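PDB 4U3W: 2-aminomuconate 6-semialdehyde dehydrogenase from Burkholderia cenocepacia, which probably catalyses the NAD(P)-dependent oxidation of 2-aminomuconate 6-semialdehyde to 2-aminomuconate. Local coordinates for residues A64-R77 with P185-P197. Numbering follows the deposited sequence.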
loop_
_atom_site.group_PDB
_atom_site.type_symbol
_atom_site.label_atom_id
_atom_site.label_comp_id
_atom_site.label_asym_id
_atom_site.label_seq_id
_atom_site.Cartn_x
_atom_site.Cartn_y
_atom_site.Cartn_z
ATOM N N ALA A 64 13.334 34.386 12.932
ATOM C CA ALA A 64 13.622 32.965 12.753
ATOM C C ALA A 64 12.720 32.405 11.656
ATOM O O ALA A 64 13.159 31.621 10.795
ATOM C CB ALA A 64 13.431 32.243 14.070
ATOM N N VAL A 65 11.455 32.822 11.654
ATOM C CA VAL A 65 10.529 32.357 10.627
ATOM C C VAL A 65 10.941 32.845 9.227
ATOM O O VAL A 65 10.891 32.079 8.221
ATOM C CB VAL A 65 9.084 32.818 10.958
ATOM C CG1 VAL A 65 8.120 32.352 9.858
ATOM C CG2 VAL A 65 8.672 32.226 12.321
ATOM N N GLN A 66 11.394 34.099 9.147
ATOM C CA GLN A 66 11.780 34.613 7.844
ATOM C C GLN A 66 13.051 33.914 7.335
ATOM O O GLN A 66 13.186 33.750 6.142
ATOM C CB GLN A 66 11.997 36.143 7.889
ATOM C CG GLN A 66 10.748 36.945 8.380
ATOM C CD GLN A 66 9.415 36.476 7.774
ATOM O OE1 GLN A 66 9.338 36.090 6.618
ATOM N NE2 GLN A 66 8.369 36.488 8.583
ATOM N N ALA A 67 13.990 33.591 8.236
ATOM C CA ALA A 67 15.211 32.861 7.870
ATOM C C ALA A 67 14.860 31.471 7.322
ATOM O O ALA A 67 15.467 30.998 6.349
ATOM C CB ALA A 67 16.162 32.709 9.072
ATOM N N ALA A 68 13.887 30.843 7.969
ATOM C CA ALA A 68 13.417 29.502 7.559
ATOM C C ALA A 68 12.782 29.590 6.185
ATOM O O ALA A 68 13.043 28.752 5.320
ATOM C CB ALA A 68 12.423 28.922 8.606
ATOM N N HIS A 69 11.970 30.633 5.965
ATOM C CA HIS A 69 11.356 30.814 4.652
ATOM C C HIS A 69 12.355 31.091 3.542
ATOM O O HIS A 69 12.212 30.571 2.413
ATOM C CB HIS A 69 10.297 31.917 4.687
ATOM C CG HIS A 69 8.930 31.371 4.948
ATOM N ND1 HIS A 69 8.258 30.588 4.034
ATOM C CD2 HIS A 69 8.144 31.417 6.050
ATOM C CE1 HIS A 69 7.101 30.204 4.546
ATOM N NE2 HIS A 69 7.006 30.694 5.766
ATOM N N ALA A 70 13.362 31.906 3.840
ATOM C CA ALA A 70 14.408 32.160 2.847
ATOM C C ALA A 70 15.186 30.864 2.519
ATOM O O ALA A 70 15.544 30.622 1.373
ATOM C CB ALA A 70 15.354 33.266 3.335
ATOM N N ALA A 71 15.430 30.032 3.529
ATOM C CA ALA A 71 16.168 28.772 3.339
ATOM C C ALA A 71 15.400 27.763 2.468
ATOM O O ALA A 71 15.997 26.976 1.703
ATOM C CB ALA A 71 16.526 28.160 4.742
ATOM N N GLN A 72 14.074 27.764 2.571
ATOM C CA GLN A 72 13.268 26.999 1.623
ATOM C C GLN A 72 13.628 27.344 0.151
ATOM O O GLN A 72 14.008 26.475 -0.655
ATOM C CB GLN A 72 11.777 27.286 1.850
ATOM C CG GLN A 72 11.155 26.499 2.972
ATOM C CD GLN A 72 11.003 24.990 2.625
ATOM O OE1 GLN A 72 10.122 24.613 1.886
ATOM N NE2 GLN A 72 11.865 24.143 3.206
ATOM N N LYS A 73 13.541 28.626 -0.179
ATOM C CA LYS A 73 13.764 29.058 -1.547
ATOM C C LYS A 73 15.247 28.993 -1.929
ATOM O O LYS A 73 15.576 28.889 -3.099
ATOM C CB LYS A 73 13.213 30.485 -1.744
ATOM C CG LYS A 73 11.785 30.625 -1.229
ATOM C CD LYS A 73 11.249 32.038 -1.353
ATOM C CE LYS A 73 10.459 32.421 -0.085
ATOM N NZ LYS A 73 10.149 33.881 0.021
ATOM N N ALA A 74 16.153 29.068 -0.959
ATOM C CA ALA A 74 17.567 29.008 -1.300
ATOM C C ALA A 74 17.988 27.587 -1.676
ATOM O O ALA A 74 19.151 27.357 -2.025
ATOM C CB ALA A 74 18.427 29.513 -0.174
ATOM N N GLY A 75 17.065 26.633 -1.601
ATOM C CA GLY A 75 17.345 25.341 -2.186
ATOM C C GLY A 75 17.059 24.125 -1.323
ATOM O O GLY A 75 17.088 23.011 -1.819
ATOM N N TRP A 76 16.793 24.321 -0.043
ATOM C CA TRP A 76 16.482 23.176 0.825
ATOM C C TRP A 76 15.219 22.499 0.338
ATOM O O TRP A 76 15.055 21.263 0.455
ATOM C CB TRP A 76 16.306 23.604 2.278
ATOM C CG TRP A 76 16.013 22.402 3.201
ATOM C CD1 TRP A 76 14.821 22.086 3.774
ATOM C CD2 TRP A 76 16.933 21.363 3.591
ATOM N NE1 TRP A 76 14.940 20.926 4.537
ATOM C CE2 TRP A 76 16.233 20.479 4.459
ATOM C CE3 TRP A 76 18.295 21.124 3.341
ATOM C CZ2 TRP A 76 16.843 19.358 5.060
ATOM C CZ3 TRP A 76 18.908 20.006 3.952
ATOM C CH2 TRP A 76 18.174 19.143 4.801
ATOM N N ARG A 77 14.320 23.322 -0.210
ATOM C CA ARG A 77 13.064 22.828 -0.778
ATOM C C ARG A 77 13.310 21.834 -1.941
ATOM O O ARG A 77 12.528 20.899 -2.151
ATOM C CB ARG A 77 12.216 24.014 -1.249
ATOM C CG ARG A 77 10.879 23.670 -1.862
ATOM C CD ARG A 77 10.272 24.910 -2.486
ATOM N NE ARG A 77 11.135 25.485 -3.525
ATOM C CZ ARG A 77 11.030 26.727 -4.008
ATOM N NH1 ARG A 77 10.095 27.551 -3.551
ATOM N NH2 ARG A 77 11.864 27.151 -4.952
ATOM N N PRO A 185 11.292 13.930 11.214
ATOM C CA PRO A 185 10.407 13.856 10.045
ATOM C C PRO A 185 10.249 15.228 9.377
ATOM O O PRO A 185 10.133 15.283 8.143
ATOM C CB PRO A 185 9.054 13.337 10.627
ATOM C CG PRO A 185 9.125 13.707 12.097
ATOM C CD PRO A 185 10.598 13.485 12.438
ATOM N N ALA A 186 10.253 16.345 10.140
ATOM C CA ALA A 186 10.109 17.625 9.471
ATOM C C ALA A 186 11.244 17.846 8.461
ATOM O O ALA A 186 11.025 18.263 7.314
ATOM C CB ALA A 186 10.094 18.790 10.547
ATOM N N LEU A 187 12.471 17.570 8.883
ATOM C CA LEU A 187 13.614 17.793 7.998
ATOM C C LEU A 187 13.612 16.737 6.879
ATOM O O LEU A 187 14.024 17.020 5.748
ATOM C CB LEU A 187 14.931 17.754 8.759
ATOM C CG LEU A 187 15.177 18.880 9.779
ATOM C CD1 LEU A 187 16.494 18.644 10.509
ATOM C CD2 LEU A 187 15.206 20.292 9.099
ATOM N N ALA A 188 13.182 15.523 7.220
ATOM C CA ALA A 188 13.161 14.424 6.226
ATOM C C ALA A 188 12.288 14.769 5.011
ATOM O O ALA A 188 12.590 14.381 3.863
ATOM C CB ALA A 188 12.637 13.112 6.917
ATOM N N MET A 189 11.176 15.465 5.268
ATOM C CA MET A 189 10.266 15.844 4.194
ATOM C C MET A 189 10.627 17.199 3.540
ATOM O O MET A 189 9.868 17.691 2.720
ATOM C CB MET A 189 8.814 15.926 4.679
ATOM C CG MET A 189 8.262 14.698 5.256
ATOM S SD MET A 189 8.773 13.140 4.410
ATOM C CE MET A 189 7.922 13.261 2.863
ATOM N N GLY A 190 11.793 17.734 3.850
ATOM C CA GLY A 190 12.317 18.869 3.118
ATOM C C GLY A 190 11.804 20.183 3.646
ATOM O O GLY A 190 11.931 21.209 2.954
ATOM N N ASN A 191 11.206 20.173 4.849
ATOM C CA ASN A 191 10.816 21.456 5.489
ATOM C C ASN A 191 11.969 22.147 6.175
ATOM O O ASN A 191 12.942 21.486 6.569
ATOM C CB ASN A 191 9.735 21.256 6.555
ATOM C CG ASN A 191 8.524 20.554 6.029
ATOM O OD1 ASN A 191 7.678 21.176 5.374
ATOM N ND2 ASN A 191 8.408 19.233 6.318
ATOM N N CYS A 192 11.836 23.462 6.403
ATOM C CA CYS A 192 12.657 24.102 7.397
ATOM C C CYS A 192 11.907 24.124 8.740
ATOM O O CYS A 192 10.687 23.955 8.802
ATOM C CB CYS A 192 13.025 25.556 6.972
ATOM S SG CYS A 192 14.005 25.460 5.384
ATOM N N VAL A 193 12.635 24.379 9.817
ATOM C CA VAL A 193 12.092 24.210 11.168
ATOM C C VAL A 193 12.406 25.455 12.057
ATOM O O VAL A 193 13.519 25.952 12.027
ATOM C CB VAL A 193 12.698 22.925 11.806
ATOM C CG1 VAL A 193 12.609 22.935 13.313
ATOM C CG2 VAL A 193 12.070 21.628 11.188
ATOM N N VAL A 194 11.443 25.896 12.850
ATOM C CA VAL A 194 11.647 26.829 13.933
ATOM C C VAL A 194 11.123 26.120 15.177
ATOM O O VAL A 194 9.927 25.823 15.264
ATOM C CB VAL A 194 10.884 28.153 13.744
ATOM C CG1 VAL A 194 11.057 29.079 15.025
ATOM C CG2 VAL A 194 11.379 28.865 12.498
ATOM N N ALA A 195 12.036 25.810 16.096
ATOM C CA ALA A 195 11.712 24.925 17.191
ATOM C C ALA A 195 11.954 25.584 18.534
ATOM O O ALA A 195 13.018 26.128 18.778
ATOM C CB ALA A 195 12.542 23.639 17.105
ATOM N N LYS A 196 10.975 25.457 19.417
ATOM C CA LYS A 196 11.078 26.055 20.749
ATOM C C LYS A 196 10.947 24.980 21.821
ATOM O O LYS A 196 9.852 24.501 22.061
ATOM C CB LYS A 196 9.992 27.085 21.007
ATOM C CG LYS A 196 10.339 27.866 22.415
ATOM C CD LYS A 196 9.165 28.339 23.148
ATOM C CE LYS A 196 8.485 27.362 24.015
ATOM N NZ LYS A 196 9.076 27.196 25.368
ATOM N N PRO A 197 12.059 24.599 22.456
ATOM C CA PRO A 197 11.977 23.566 23.509
ATOM C C PRO A 197 11.446 24.179 24.780
ATOM O O PRO A 197 11.346 25.427 24.922
ATOM C CB PRO A 197 13.420 23.119 23.701
ATOM C CG PRO A 197 14.249 24.444 23.370
ATOM C CD PRO A 197 13.423 25.127 22.259
#
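Gln-72 spends both N-H groups of its NE2 on the segment 185-197: one reaches Gly-190 O at 2.9 Å, the other Cys-192 SG at 3.3 Å. Both acceptors lie within a few degrees of the amide plane and both bonds are nearly straight, which should fix the rotation of the amide; Gly-190 O receives its bond on a lone pair. The 64-76 part of helix 58-76 runs almost antiparallel (167°) to strand 192-196, a strand of the Rossmann-like sheet of the aldehyde dehydrogenase fold, paired in parallel with strands 153-169 and 222-224. Gly-190, with positive phi, is the C-prime residue of the Schellman motif that closes helix 175-188; Gln-72 therefore bonds to the carbonyl of the residue that closes the helix and to the side chain of the first strand residue. Trp-76 meets the same turn: with CG anti to the backbone N (chi1 -179°), the indole is swung out toward the 187-191 turn, where NE1 makes a weak, bent bond to Asn-191 O (2.9 Å, 125°). Asn-191 directs its own amide elsewhere, ND2 to Ala-186 O and Tyr-494 O, and OD1 to Gly-164 N. Farther along, small side chains permit close approach: Ala-68 CB lies 3.8 Å from Cys-192 CB and 4.0 Å from Val-194 CG2. The cysteine sulfur, besides accepting from Gln-72, approaches the indole obliquely, with SG 3.8 Å from Trp-76 CD1.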